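Farnesyl diphosphate phosphatase YisP (Bacillus subtilis subsp. subtilis, PDB 3WE9) hydrolyses farnesyl diphosphate to farnesol and diphosphate, a reaction required for biofilm formation, and belongs to the phytoene/squalene synthase family. Local coordinates at residues 179-184 with 205-210. Numbering follows the deposited sequence.
Sequences RQVMQQ and WEYIAF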
loop_
_atom_site.group_PDB
_atom_site.type_symbol
_atom_site.label_atom_id
_atom_site.label_comp_id
_atom_site.label_asym_id
_atom_site.label_seq_id
_atom_site.Cartn_x
_atom_site.Cartn_y
_atom_site.Cartn_z
ATOM N N ARG A 179 -8.707 -8.612 -18.073
ATOM C CA ARG A 179 -9.383 -9.561 -18.946
ATOM C C ARG A 179 -8.431 -10.276 -19.901
ATOM O O ARG A 179 -8.678 -11.424 -20.285
ATOM C CB ARG A 179 -10.506 -8.856 -19.719
ATOM C CG ARG A 179 -11.876 -8.934 -19.031
ATOM C CD ARG A 179 -11.821 -8.559 -17.545
ATOM N NE ARG A 179 -13.136 -8.679 -16.920
ATOM C CZ ARG A 179 -13.396 -8.410 -15.644
ATOM N NH1 ARG A 179 -12.428 -7.999 -14.822
ATOM N NH2 ARG A 179 -14.636 -8.545 -15.189
ATOM N N GLN A 180 -7.348 -9.612 -20.293
ATOM C CA GLN A 180 -6.381 -10.244 -21.189
ATOM C C GLN A 180 -5.608 -11.331 -20.447
ATOM O O GLN A 180 -5.200 -12.326 -21.043
ATOM C CB GLN A 180 -5.402 -9.216 -21.764
ATOM C CG GLN A 180 -5.992 -8.340 -22.857
ATOM C CD GLN A 180 -6.602 -9.159 -23.975
ATOM O OE1 GLN A 180 -5.913 -9.942 -24.637
ATOM N NE2 GLN A 180 -7.902 -8.994 -24.188
ATOM N N VAL A 181 -5.400 -11.137 -19.150
ATOM C CA VAL A 181 -4.698 -12.141 -18.359
ATOM C C VAL A 181 -5.662 -13.317 -18.148
ATOM O O VAL A 181 -5.272 -14.477 -18.261
ATOM C CB VAL A 181 -4.242 -11.571 -16.988
ATOM C CG1 VAL A 181 -3.632 -12.682 -16.137
ATOM C CG2 VAL A 181 -3.205 -10.467 -17.203
ATOM N N MET A 182 -6.922 -13.013 -17.860
ATOM C CA MET A 182 -7.913 -14.063 -17.685
ATOM C C MET A 182 -7.973 -14.924 -18.946
ATOM O O MET A 182 -7.978 -16.155 -18.872
ATOM C CB MET A 182 -9.295 -13.463 -17.423
ATOM C CG MET A 182 -9.496 -12.918 -16.020
ATOM S SD MET A 182 -10.935 -11.842 -15.930
ATOM C CE MET A 182 -12.289 -12.990 -16.294
ATOM N N GLN A 183 -8.001 -14.263 -20.099
ATOM C CA GLN A 183 -8.083 -14.953 -21.386
ATOM C C GLN A 183 -6.897 -15.870 -21.643
ATOM O O GLN A 183 -7.042 -16.921 -22.258
ATOM C CB GLN A 183 -8.200 -13.932 -22.525
ATOM C CG GLN A 183 -8.382 -14.565 -23.907
ATOM C CD GLN A 183 -8.607 -13.534 -25.008
ATOM O OE1 GLN A 183 -7.777 -12.652 -25.232
ATOM N NE2 GLN A 183 -9.738 -13.645 -25.699
ATOM N N GLN A 184 -5.725 -15.453 -21.176
ATOM C CA GLN A 184 -4.492 -16.220 -21.318
ATOM C C GLN A 184 -4.651 -17.619 -20.735
ATOM O O GLN A 184 -4.176 -18.601 -21.305
ATOM C CB GLN A 184 -3.354 -15.543 -20.542
ATOM C CG GLN A 184 -2.515 -14.528 -21.283
ATOM C CD GLN A 184 -1.645 -13.704 -20.342
ATOM O OE1 GLN A 184 -1.140 -14.203 -19.332
ATOM N NE2 GLN A 184 -1.467 -12.434 -20.672
ATOM N N TRP A 205 -4.223 -15.320 -10.924
ATOM C CA TRP A 205 -3.796 -14.678 -9.689
ATOM C C TRP A 205 -2.274 -14.705 -9.543
ATOM O O TRP A 205 -1.666 -13.694 -9.212
ATOM C CB TRP A 205 -4.443 -15.387 -8.493
ATOM C CG TRP A 205 -4.275 -14.687 -7.188
ATOM C CD1 TRP A 205 -5.152 -13.814 -6.605
ATOM C CD2 TRP A 205 -3.180 -14.830 -6.271
ATOM N NE1 TRP A 205 -4.676 -13.410 -5.378
ATOM C CE2 TRP A 205 -3.469 -14.014 -5.149
ATOM C CE3 TRP A 205 -1.989 -15.563 -6.290
ATOM C CZ2 TRP A 205 -2.603 -13.920 -4.049
ATOM C CZ3 TRP A 205 -1.123 -15.470 -5.189
ATOM C CH2 TRP A 205 -1.440 -14.652 -4.087
ATOM N N GLU A 206 -1.666 -15.864 -9.784
ATOM C CA GLU A 206 -0.217 -15.999 -9.661
ATOM C C GLU A 206 0.536 -15.167 -10.703
ATOM O O GLU A 206 1.632 -14.673 -10.446
ATOM C CB GLU A 206 0.191 -17.474 -9.761
ATOM C CG GLU A 206 -0.230 -18.339 -8.555
ATOM C CD GLU A 206 0.457 -17.934 -7.249
ATOM O OE1 GLU A 206 1.427 -17.150 -7.300
ATOM O OE2 GLU A 206 0.035 -18.408 -6.167
ATOM N N TYR A 207 -0.061 -15.001 -11.877
ATOM C CA TYR A 207 0.575 -14.215 -12.931
ATOM C C TYR A 207 0.717 -12.766 -12.463
ATOM O O TYR A 207 1.743 -12.127 -12.703
ATOM C CB TYR A 207 -0.253 -14.276 -14.218
ATOM C CG TYR A 207 0.476 -13.770 -15.448
ATOM C CD1 TYR A 207 1.444 -14.554 -16.079
ATOM C CD2 TYR A 207 0.191 -12.517 -15.985
ATOM C CE1 TYR A 207 2.109 -14.100 -17.223
ATOM C CE2 TYR A 207 0.849 -12.050 -17.126
ATOM C CZ TYR A 207 1.804 -12.850 -17.740
ATOM O OH TYR A 207 2.437 -12.406 -18.879
ATOM N N ILE A 208 -0.317 -12.258 -11.793
ATOM C CA ILE A 208 -0.309 -10.893 -11.271
ATOM C C ILE A 208 0.575 -10.826 -10.018
ATOM O O ILE A 208 1.303 -9.853 -9.812
ATOM C CB ILE A 208 -1.754 -10.425 -10.924
ATOM C CG1 ILE A 208 -2.627 -10.486 -12.184
ATOM C CG2 ILE A 208 -1.742 -8.998 -10.359
ATOM C CD1 ILE A 208 -4.110 -10.268 -11.921
ATOM N N ALA A 209 0.521 -11.869 -9.187
ATOM C CA ALA A 209 1.336 -11.904 -7.968
ATOM C C ALA A 209 2.830 -11.894 -8.334
ATOM O O ALA A 209 3.662 -11.343 -7.604
ATOM C CB ALA A 209 0.998 -13.158 -7.138
ATOM N N PHE A 210 3.159 -12.505 -9.469
ATOM C CA PHE A 210 4.542 -12.553 -9.950
ATOM C C PHE A 210 5.079 -11.127 -10.129
ATOM O O PHE A 210 6.217 -10.824 -9.755
ATOM C CB PHE A 210 4.610 -13.308 -11.284
ATOM C CG PHE A 210 6.007 -13.543 -11.776
ATOM C CD1 PHE A 210 6.718 -14.672 -11.381
ATOM C CD2 PHE A 210 6.623 -12.622 -12.616
ATOM C CE1 PHE A 210 8.026 -14.882 -11.816
ATOM C CE2 PHE A 210 7.935 -12.821 -13.057
ATOM C CZ PHE A 210 8.634 -13.954 -12.655
HETATM O O HOH W 1 0.005 -10.236 -20.079
#
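Val-181 and Gln-184 of the short helix 179-185 meet the ring of Tyr-207 on the long helix 199-221, a small helix-to-helix contact at the periphery of this all-helical, terpene-synthase-like fold, the centre of the contact lying about 20 Å from the centre of the chain. The two residues lie one turn apart, and both point their CB toward helix 199-221; Tyr-207 points back at them, its ring carried across by CG set anti to the backbone N (chi1 -166°). Val-181 supplies the apolar part: its CG1 comes within 3.8 Å of Tyr-207 CD2, approaching obliquely, with CG2 a little farther from the same ring carbon. Further along the ring, the extended Gln-184 brings its amide oxygen over one face, OE1 lying 3.6 Å from Tyr-207 CZ and shifted from the ring centre toward the rim. Amide and ring planes stand 80° apart, so the amide meets the face with OE1 and does not stack flat on it. No direct hydrogen bond joins the segments. Instead, Gln-184 NE2 donates to a water O at 2.7 Å, and the same O lies 3.5 Å from Tyr-207 OH, a weak link. The contact thus runs from buried Val-181 to the exposed Gln-184 and Tyr-207. Helix 118-140 borders both helices: its Leu-118 touches Val-181 and Tyr-207, and its Leu-121 touches Ile-208, the next residue of helix 199-221.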